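Local coordinates for protein proline-tRNA synthetase class II aaRS (Ybak RNA binding domain plus tRNA synthetase) (Cryptosporidium parvum, PDB 5XIO) that probably joins proline to tRNA(Pro) at the expense of ATP, as a class II synthetase, here in a construct with its core, anticodon-binding and C-terminal domains, at residues A[291-296]-A[322-327]; A[347-352]-A[363-368]; A[64-69]-A[135-140]. All coordinates share one frame; numbering follows the deposited sequence.

Contact 1: residues A[291-296]-A[322-327]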
loop_
_atom_site.group_PDB
_atom_site.type_symbol
_atom_site.label_atom_id
_atom_site.label_comp_id
_atom_site.label_asym_id
_atom_site.label_seq_id
_atom_site.Cartn_x
_atom_site.Cartn_y
_atom_site.Cartn_z
ATOM N N VAL A 291 -12.279 10.879 -20.563
ATOM C CA VAL A 291 -13.287 11.663 -21.314
ATOM C C VAL A 291 -14.033 12.537 -20.333
ATOM O O VAL A 291 -14.535 12.023 -19.288
ATOM C CB VAL A 291 -14.330 10.775 -21.992
ATOM C CG1 VAL A 291 -15.356 11.646 -22.715
ATOM C CG2 VAL A 291 -13.661 9.793 -22.948
ATOM N N ILE A 292 -14.038 13.836 -20.646
ATOM C CA ILE A 292 -14.859 14.811 -19.981
ATOM C C ILE A 292 -15.933 15.395 -20.951
ATOM O O ILE A 292 -15.642 15.814 -22.073
ATOM C CB ILE A 292 -14.023 15.949 -19.409
ATOM C CG1 ILE A 292 -14.858 16.768 -18.411
ATOM C CG2 ILE A 292 -13.462 16.851 -20.508
ATOM C CD1 ILE A 292 -15.196 16.039 -17.108
ATOM N N ILE A 293 -17.186 15.392 -20.511
ATOM C CA ILE A 293 -18.297 15.839 -21.334
ATOM C C ILE A 293 -18.686 17.237 -20.896
ATOM O O ILE A 293 -19.032 17.454 -19.732
ATOM C CB ILE A 293 -19.499 14.910 -21.175
ATOM C CG1 ILE A 293 -19.126 13.510 -21.662
ATOM C CG2 ILE A 293 -20.715 15.481 -21.921
ATOM C CD1 ILE A 293 -20.010 12.418 -21.095
ATOM N N ILE A 294 -18.602 18.181 -21.816
ATOM C CA ILE A 294 -18.946 19.560 -21.506
ATOM C C ILE A 294 -20.135 20.031 -22.344
ATOM O O ILE A 294 -19.985 20.271 -23.543
ATOM C CB ILE A 294 -17.776 20.505 -21.774
ATOM C CG1 ILE A 294 -16.568 20.066 -20.948
ATOM C CG2 ILE A 294 -18.167 21.930 -21.447
ATOM C CD1 ILE A 294 -15.323 20.835 -21.294
ATOM N N PRO A 295 -21.306 20.178 -21.706
ATOM C CA PRO A 295 -22.466 20.804 -22.355
ATOM C C PRO A 295 -22.325 22.329 -22.430
ATOM O O PRO A 295 -21.875 22.927 -21.455
ATOM C CB PRO A 295 -23.617 20.441 -21.409
ATOM C CG PRO A 295 -22.973 20.299 -20.049
ATOM C CD PRO A 295 -21.536 19.924 -20.264
ATOM N N ILE A 296 -22.712 22.945 -23.554
ATOM C CA ILE A 296 -22.746 24.440 -23.681
ATOM C C ILE A 296 -23.857 25.085 -22.809
ATOM O O ILE A 296 -24.239 26.254 -22.981
ATOM C CB ILE A 296 -22.953 24.913 -25.141
ATOM C CG1 ILE A 296 -22.131 24.075 -26.151
ATOM C CG2 ILE A 296 -22.651 26.415 -25.281
ATOM C CD1 ILE A 296 -20.626 24.113 -25.997
ATOM N N VAL A 322 -14.840 2.911 -19.851
ATOM C CA VAL A 322 -14.147 4.197 -20.016
ATOM C C VAL A 322 -14.458 5.050 -18.805
ATOM O O VAL A 322 -15.613 5.044 -18.337
ATOM C CB VAL A 322 -14.648 4.942 -21.301
ATOM C CG1 VAL A 322 -14.190 6.394 -21.366
ATOM C CG2 VAL A 322 -14.210 4.219 -22.560
ATOM N N ARG A 323 -13.448 5.778 -18.294
ATOM C CA ARG A 323 -13.624 6.677 -17.134
ATOM C C ARG A 323 -13.990 8.073 -17.667
ATOM O O ARG A 323 -13.229 8.717 -18.385
ATOM C CB ARG A 323 -12.358 6.740 -16.252
ATOM C CG ARG A 323 -11.845 5.377 -15.784
ATOM C CD ARG A 323 -10.549 5.414 -14.960
ATOM N NE ARG A 323 -9.336 5.804 -15.701
ATOM C CZ ARG A 323 -8.539 4.985 -16.390
ATOM N NH1 ARG A 323 -8.798 3.702 -16.453
ATOM N NH2 ARG A 323 -7.480 5.464 -17.036
ATOM N N VAL A 324 -15.163 8.543 -17.277
ATOM C CA VAL A 324 -15.792 9.693 -17.896
ATOM C C VAL A 324 -16.540 10.466 -16.842
ATOM O O VAL A 324 -17.135 9.887 -15.989
ATOM C CB VAL A 324 -16.763 9.235 -19.009
ATOM C CG1 VAL A 324 -17.813 8.292 -18.452
ATOM C CG2 VAL A 324 -17.399 10.434 -19.726
ATOM N N LYS A 325 -16.484 11.785 -16.910
ATOM C CA LYS A 325 -17.179 12.670 -15.984
ATOM C C LYS A 325 -17.894 13.742 -16.813
ATOM O O LYS A 325 -17.484 14.051 -17.917
ATOM C CB LYS A 325 -16.193 13.351 -15.016
ATOM C CG LYS A 325 -16.118 12.754 -13.612
ATOM C CD LYS A 325 -15.501 13.720 -12.583
ATOM C CE LYS A 325 -16.124 15.126 -12.658
ATOM N NZ LYS A 325 -15.914 15.974 -11.448
ATOM N N ILE A 326 -18.944 14.327 -16.255
ATOM C CA ILE A 326 -19.565 15.509 -16.837
ATOM C C ILE A 326 -19.225 16.731 -16.014
ATOM O O ILE A 326 -19.435 16.739 -14.818
ATOM C CB ILE A 326 -21.104 15.394 -16.855
ATOM C CG1 ILE A 326 -21.530 14.160 -17.675
ATOM C CG2 ILE A 326 -21.734 16.703 -17.394
ATOM C CD1 ILE A 326 -22.955 13.704 -17.420
ATOM N N ASP A 327 -18.726 17.770 -16.666
ATOM C CA ASP A 327 -18.643 19.073 -16.039
ATOM C C ASP A 327 -19.804 19.942 -16.525
ATOM O O ASP A 327 -19.707 20.623 -17.545
ATOM C CB ASP A 327 -17.323 19.740 -16.388
ATOM C CG ASP A 327 -17.122 20.992 -15.620
ATOM O OD1 ASP A 327 -18.061 21.348 -14.886
ATOM O OD2 ASP A 327 -16.052 21.616 -15.703
#
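Lys325 O accepts the shortest bond of this pair. Ile293 N donates to Lys325 O at 2.9 Å, with an angle of 166° at the hydrogen. The CA-H of Ile292 points at the same oxygen. Ile292 CD1 also rests on Lys325 O at 3.1 Å, which is tight for a methyl group. Ile292 holds CG1 opposite its backbone N (chi1 -165°), and chi2 of 69° then turns CD1 over to the neighbouring strand. Ile292 CD1 meets Lys325 CB there at 3.5 Å. Val291 O is held in a similar way, by Lys325 N at 3.1 Å and by the CA-H of Val324. Strands 291-295 and 324-326 run parallel and are joined through helix 306-319. This is a beta-alpha-beta crossover of the anticodon-binding domain. On the face turned to that helix, Val324 CG2 touches Val291 CG1 at 3.8 Å and Ile293 CD1 at 3.6 Å. Leu317 of the helix packs on both valines. Further along, Ile326 CG1 lies 4.1 Å from Ile293 CB, the two side chains slanting across each other. Asp327 N reaches Ile293 O at 3.1 Å, while the Asp327 carboxylate turns to Arg329 and Trp341.

Contact 2: residues A[347-352]-A[363-368]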
loop_
_atom_site.group_PDB
_atom_site.type_symbol
_atom_site.label_atom_id
_atom_site.label_comp_id
_atom_site.label_asym_id
_atom_site.label_seq_id
_atom_site.Cartn_x
_atom_site.Cartn_y
_atom_site.Cartn_z
ATOM N N CYS A 347 -7.649 13.073 -21.922
ATOM C CA CYS A 347 -7.459 12.649 -23.298
ATOM C C CYS A 347 -8.456 13.217 -24.351
ATOM O O CYS A 347 -8.045 13.738 -25.405
ATOM C CB CYS A 347 -7.507 11.116 -23.318
ATOM S SG CYS A 347 -6.510 10.336 -21.975
ATOM N N LEU A 348 -9.752 13.069 -24.061
ATOM C CA LEU A 348 -10.809 13.440 -24.958
ATOM C C LEU A 348 -11.742 14.403 -24.274
ATOM O O LEU A 348 -12.186 14.139 -23.162
ATOM C CB LEU A 348 -11.616 12.230 -25.393
ATOM C CG LEU A 348 -10.896 11.110 -26.139
ATOM C CD1 LEU A 348 -11.885 10.016 -26.429
ATOM C CD2 LEU A 348 -10.229 11.535 -27.426
ATOM N N ARG A 349 -12.176 15.419 -25.024
ATOM C CA ARG A 349 -13.126 16.423 -24.540
ATOM C C ARG A 349 -14.354 16.597 -25.463
ATOM O O ARG A 349 -14.280 17.266 -26.492
ATOM C CB ARG A 349 -12.425 17.769 -24.343
ATOM C CG ARG A 349 -13.331 18.974 -24.536
ATOM C CD ARG A 349 -12.564 20.275 -24.361
ATOM N NE ARG A 349 -12.378 20.976 -25.629
ATOM C CZ ARG A 349 -11.281 21.649 -25.955
ATOM N NH1 ARG A 349 -10.264 21.717 -25.107
ATOM N NH2 ARG A 349 -11.199 22.256 -27.131
ATOM N N PHE A 350 -15.473 15.984 -25.074
ATOM C CA PHE A 350 -16.742 16.042 -25.784
ATOM C C PHE A 350 -17.460 17.400 -25.520
ATOM O O PHE A 350 -17.799 17.728 -24.363
ATOM C CB PHE A 350 -17.679 14.969 -25.277
ATOM C CG PHE A 350 -17.353 13.584 -25.710
ATOM C CD1 PHE A 350 -16.126 13.250 -26.275
ATOM C CD2 PHE A 350 -18.258 12.591 -25.469
ATOM C CE1 PHE A 350 -15.833 11.939 -26.611
ATOM C CE2 PHE A 350 -17.979 11.280 -25.786
ATOM C CZ PHE A 350 -16.766 10.946 -26.363
ATOM N N GLU A 351 -17.693 18.176 -26.581
ATOM C CA GLU A 351 -18.500 19.421 -26.506
ATOM C C GLU A 351 -19.940 19.140 -26.987
ATOM O O GLU A 351 -20.143 18.582 -28.058
ATOM C CB GLU A 351 -17.869 20.526 -27.354
ATOM C CG GLU A 351 -16.454 20.930 -26.946
ATOM C CD GLU A 351 -15.700 21.697 -28.045
ATOM O OE1 GLU A 351 -16.348 22.150 -29.018
ATOM O OE2 GLU A 351 -14.453 21.857 -27.944
ATOM N N VAL A 352 -20.936 19.476 -26.182
ATOM C CA VAL A 352 -22.316 19.143 -26.525
ATOM C C VAL A 352 -23.231 20.374 -26.442
ATOM O O VAL A 352 -23.697 20.730 -25.357
ATOM C CB VAL A 352 -22.856 17.986 -25.657
ATOM C CG1 VAL A 352 -24.340 17.734 -25.946
ATOM C CG2 VAL A 352 -22.074 16.720 -25.936
ATOM N N ARG A 363 -19.315 16.458 -30.746
ATOM C CA ARG A 363 -18.047 17.106 -31.155
ATOM C C ARG A 363 -16.848 16.751 -30.212
ATOM O O ARG A 363 -16.850 17.078 -29.006
ATOM C CB ARG A 363 -18.258 18.626 -31.225
ATOM C CG ARG A 363 -16.998 19.490 -31.172
ATOM C CD ARG A 363 -15.988 19.201 -32.279
ATOM N NE ARG A 363 -16.004 20.240 -33.316
ATOM C CZ ARG A 363 -16.165 20.033 -34.626
ATOM N NH1 ARG A 363 -16.320 18.805 -35.130
ATOM N NH2 ARG A 363 -16.151 21.076 -35.448
ATOM N N VAL A 364 -15.820 16.111 -30.772
ATOM C CA VAL A 364 -14.664 15.586 -30.011
ATOM C C VAL A 364 -13.357 16.366 -30.263
ATOM O O VAL A 364 -12.988 16.579 -31.425
ATOM C CB VAL A 364 -14.425 14.106 -30.391
ATOM C CG1 VAL A 364 -13.299 13.498 -29.555
ATOM C CG2 VAL A 364 -15.707 13.305 -30.222
ATOM N N VAL A 365 -12.644 16.766 -29.199
ATOM C CA VAL A 365 -11.274 17.348 -29.343
ATOM C C VAL A 365 -10.190 16.503 -28.632
ATOM O O VAL A 365 -10.266 16.240 -27.417
ATOM C CB VAL A 365 -11.236 18.816 -28.886
ATOM C CG1 VAL A 365 -9.971 19.506 -29.349
ATOM C CG2 VAL A 365 -12.431 19.584 -29.459
ATOM N N VAL A 366 -9.189 16.057 -29.398
ATOM C CA VAL A 366 -8.146 15.134 -28.890
ATOM C C VAL A 366 -7.012 15.938 -28.272
ATOM O O VAL A 366 -6.525 16.869 -28.877
ATOM C CB VAL A 366 -7.595 14.232 -29.999
ATOM C CG1 VAL A 366 -6.799 13.090 -29.402
ATOM C CG2 VAL A 366 -8.725 13.644 -30.834
ATOM N N ARG A 367 -6.584 15.563 -27.070
ATOM C CA ARG A 367 -5.717 16.430 -26.254
ATOM C C ARG A 367 -4.316 16.639 -26.840
ATOM O O ARG A 367 -3.850 17.774 -26.886
ATOM C CB ARG A 367 -5.646 15.888 -24.804
ATOM C CG ARG A 367 -4.644 16.543 -23.857
ATOM C CD ARG A 367 -4.973 17.993 -23.573
ATOM N NE ARG A 367 -3.964 18.605 -22.714
ATOM C CZ ARG A 367 -2.797 19.095 -23.122
ATOM N NH1 ARG A 367 -2.470 19.059 -24.412
ATOM N NH2 ARG A 367 -1.914 19.598 -22.212
ATOM N N ASP A 368 -3.661 15.572 -27.301
ATOM C CA ASP A 368 -2.251 15.677 -27.703
ATOM C C ASP A 368 -2.072 16.332 -29.033
ATOM O O ASP A 368 -1.073 16.962 -29.210
ATOM C CB ASP A 368 -1.520 14.309 -27.710
ATOM C CG ASP A 368 -2.064 13.341 -28.746
ATOM O OD1 ASP A 368 -3.251 12.998 -28.666
ATOM O OD2 ASP A 368 -1.306 12.912 -29.643
#
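Val365 packs against the Arg349 side chain and beside the Glu351 carboxylate. The two strands, 348-352 and 361-366, are antiparallel neighbours in the five-stranded mixed sheet of the anticodon-binding domain, and helix 354-359 connects them. Val365 CG1 sits over one face of the Arg349 guanidinium, 3.7 Å from NH2. Val365 CG2 meets Glu351 OE2 at 3.4 Å. That oxygen is also the partner of Arg349. Arg349 NE donates to Glu351 OE2 at 3.2 Å, and the oxygen, lying close to the guanidinium plane, accepts with its anti lone pair. NH2 adds a weak bond to the same oxygen. The guanidinium has a second carboxylate partner in Glu342, and Tyr338 makes a cation-pi contact with it. Together with Glu342 and Tyr338, the salt bridge to Glu351 probably fixes the guanidinium with one face on Val365.

Glu351 keeps CG opposite its carbonyl carbon (chi1 -60°) and extends beyond it, which lays the carboxylate alongside Arg363. The touch there is between Glu351 OE1 and Arg363 CG, at 3.5 Å. The charged ends do not meet, Glu351 OE1 and Arg363 NE being 4.7 Å apart. Arg363 NH1 pairs with Asp374 on the next strand. The backbones are tied more firmly, by Glu351 N to Arg363 O at 2.8 Å. Arg349 and Val365 form a hydrogen-bonded pair, each N bonding to the other's O.

The opposite face is apolar. Val364 CG2 meets the Phe350 ring obliquely, 3.9 Å from CE1, and Leu348 packs on Val364 and Val366. Helix 377-405 lies against Leu348 and Val366. At the end of the strands, Arg367 N bonds to Cys347 O at 2.9 Å, and Arg367 CB rests on that same oxygen.

Contact 3: residues A[64-69]-A[135-140]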
loop_
_atom_site.group_PDB
_atom_site.type_symbol
_atom_site.label_atom_id
_atom_site.label_comp_id
_atom_site.label_asym_id
_atom_site.label_seq_id
_atom_site.Cartn_x
_atom_site.Cartn_y
_atom_site.Cartn_z
ATOM N N ASN A 64 3.900 -11.279 -1.479
ATOM C CA ASN A 64 4.084 -10.046 -0.724
ATOM C C ASN A 64 4.239 -10.234 0.805
ATOM O O ASN A 64 3.617 -11.180 1.432
ATOM C CB ASN A 64 2.938 -9.054 -1.024
ATOM C CG ASN A 64 2.989 -8.481 -2.455
ATOM O OD1 ASN A 64 4.024 -8.401 -3.094
ATOM N ND2 ASN A 64 1.853 -8.072 -2.940
ATOM N N ALA A 65 5.063 -9.335 1.402
ATOM C CA ALA A 65 5.219 -9.299 2.860
ATOM C C ALA A 65 5.492 -7.916 3.376
ATOM O O ALA A 65 5.627 -6.995 2.615
ATOM C CB ALA A 65 6.334 -10.236 3.286
ATOM N N TYR A 66 5.585 -7.740 4.678
ATOM C CA TYR A 66 5.978 -6.451 5.166
ATOM C C TYR A 66 6.935 -6.566 6.323
ATOM O O TYR A 66 6.571 -7.073 7.352
ATOM C CB TYR A 66 4.732 -5.655 5.577
ATOM C CG TYR A 66 5.071 -4.271 5.912
ATOM C CD1 TYR A 66 5.288 -3.341 4.909
ATOM C CD2 TYR A 66 5.293 -3.901 7.202
ATOM C CE1 TYR A 66 5.657 -2.028 5.195
ATOM C CE2 TYR A 66 5.682 -2.629 7.510
ATOM C CZ TYR A 66 5.859 -1.671 6.492
ATOM O OH TYR A 66 6.246 -0.376 6.794
ATOM N N PHE A 67 8.149 -6.041 6.157
ATOM C CA PHE A 67 9.209 -6.044 7.183
ATOM C C PHE A 67 9.255 -4.683 7.873
ATOM O O PHE A 67 8.745 -3.737 7.342
ATOM C CB PHE A 67 10.552 -6.320 6.517
ATOM C CG PHE A 67 10.773 -7.785 6.136
ATOM C CD1 PHE A 67 10.127 -8.337 5.053
ATOM C CD2 PHE A 67 11.681 -8.590 6.854
ATOM C CE1 PHE A 67 10.349 -9.656 4.688
ATOM C CE2 PHE A 67 11.904 -9.893 6.485
ATOM C CZ PHE A 67 11.234 -10.446 5.398
ATOM N N PRO A 68 9.911 -4.567 9.042
ATOM C CA PRO A 68 9.804 -3.298 9.802
ATOM C C PRO A 68 10.477 -2.058 9.221
ATOM O O PRO A 68 11.357 -2.162 8.390
ATOM C CB PRO A 68 10.446 -3.641 11.135
ATOM C CG PRO A 68 10.253 -5.117 11.260
ATOM C CD PRO A 68 10.506 -5.628 9.871
ATOM N N ILE A 69 10.063 -0.874 9.641
ATOM C CA ILE A 69 10.710 0.290 9.096
ATOM C C ILE A 69 12.066 0.594 9.747
ATOM O O ILE A 69 12.870 1.357 9.197
ATOM C CB ILE A 69 9.742 1.503 9.187
ATOM C CG1 ILE A 69 10.315 2.743 8.584
ATOM C CG2 ILE A 69 9.351 1.862 10.615
ATOM C CD1 ILE A 69 9.287 3.875 8.642
ATOM N N GLN A 135 8.045 -6.408 -1.134
ATOM C CA GLN A 135 7.227 -5.531 -0.367
ATOM C C GLN A 135 7.071 -4.124 -0.997
ATOM O O GLN A 135 7.972 -3.594 -1.648
ATOM C CB GLN A 135 7.770 -5.438 1.046
ATOM C CG GLN A 135 9.196 -4.976 1.189
ATOM C CD GLN A 135 9.639 -4.657 2.647
ATOM O OE1 GLN A 135 8.957 -4.937 3.613
ATOM N NE2 GLN A 135 10.825 -4.043 2.773
ATOM N N TRP A 136 5.888 -3.564 -0.810
ATOM C CA TRP A 136 5.524 -2.166 -1.169
ATOM C C TRP A 136 5.700 -1.333 0.119
ATOM O O TRP A 136 5.120 -1.633 1.164
ATOM C CB TRP A 136 4.058 -2.146 -1.669
ATOM C CG TRP A 136 3.815 -2.885 -2.990
ATOM C CD1 TRP A 136 3.316 -4.180 -3.165
ATOM C CD2 TRP A 136 4.062 -2.379 -4.307
ATOM N NE1 TRP A 136 3.306 -4.497 -4.498
ATOM C CE2 TRP A 136 3.728 -3.401 -5.222
ATOM C CE3 TRP A 136 4.523 -1.146 -4.805
ATOM C CZ2 TRP A 136 3.843 -3.222 -6.613
ATOM C CZ3 TRP A 136 4.679 -0.995 -6.172
ATOM C CH2 TRP A 136 4.327 -2.028 -7.064
ATOM N N THR A 137 6.570 -0.333 0.085
ATOM C CA THR A 137 6.935 0.420 1.312
ATOM C C THR A 137 7.365 1.868 0.932
ATOM O O THR A 137 7.466 2.233 -0.232
ATOM C CB THR A 137 8.132 -0.246 2.084
ATOM O OG1 THR A 137 9.353 -0.107 1.345
ATOM C CG2 THR A 137 8.010 -1.786 2.232
ATOM N N SER A 138 7.642 2.668 1.945
ATOM C CA SER A 138 8.301 3.879 1.747
ATOM C C SER A 138 9.690 3.727 2.252
ATOM O O SER A 138 9.980 2.862 3.033
ATOM C CB SER A 138 7.574 5.045 2.401
ATOM O OG SER A 138 7.810 5.162 3.773
ATOM N N ILE A 139 10.521 4.612 1.741
ATOM C CA ILE A 139 11.944 4.670 1.899
ATOM C C ILE A 139 12.313 6.165 2.178
ATOM O O ILE A 139 11.708 7.124 1.574
ATOM C CB ILE A 139 12.579 4.240 0.619
ATOM C CG1 ILE A 139 12.358 2.772 0.378
ATOM C CG2 ILE A 139 14.048 4.508 0.632
ATOM C CD1 ILE A 139 13.222 1.836 1.229
ATOM N N VAL A 140 13.249 6.340 3.130
ATOM C CA VAL A 140 13.880 7.608 3.393
ATOM C C VAL A 140 15.341 7.578 3.142
ATOM O O VAL A 140 16.030 6.662 3.598
ATOM C CB VAL A 140 13.711 8.016 4.845
ATOM C CG1 VAL A 140 14.494 9.303 5.148
ATOM C CG2 VAL A 140 12.229 8.207 5.153
HETATM O O HOH W 1 4.041 -5.348 0.667
HETATM O O HOH W 2 11.768 -2.826 5.771
#
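Gln135 OE1 accepts a bond from Phe67 N at 2.9 Å, almost straight at 173°. The same oxygen lies at the edge of the Phe67 ring, with amide and ring planes nearly perpendicular. Gln135 CG sits between its own backbone N and carbonyl carbon (chi1 58°), and the chain then runs out straight to the loop. Gln135 CB is close to Ala65 O, at 3.1 Å. Next to it, Thr137 CG2 meets the Tyr66 ring obliquely, 3.8 Å from CE1. Two waters also bridge the segments. One donates to Ala65 O at 3.0 Å and accepts from Trp136 N. The other donates to Pro68 O at 2.7 Å and takes a weak bond from Gln135 NE2.

Helix 40-58 and the strand and loop after it, with Pro68, are consistent with motif 1, which commonly builds the dimer interface of class II synthetases. Strand 131-140, paired with 155-165, is consistent with motif 2. In the second shell, Glu160 holds Gln135 NE2, and Asp54 bonds both Asn64 ND2 and Trp136 NE1. Farther out, the second subunit meets the loop. Its Glu155 takes Tyr66 OH and Ile69 N, and its Glu47 bonds Asn64 ND2.

In the fold
All three contacts are buried. Contacts 1 and 2 belong to one sheet of the anticodon-binding domain, where strands 291-295 and 348-352 lie side by side. The centres of contacts 1 and 2 are about 9 Å apart. Ile294 probably bonds to Phe350 and Val352 through the backbone, and Val291 packs on Leu348 and Phe350. Contact 1 is parallel and mostly aliphatic, reaching the edge strand 324-326 with its exposed Lys325. Contact 2 is antiparallel and has a charged face. Contact 3 lies in the catalytic part, its centre about 38 Å and 41 Å from those of contacts 1 and 2. Its one direct hydrogen bond comes from a glutamine side chain, and waters bridge beside it. Of the three, only contact 3 is touched by the second subunit.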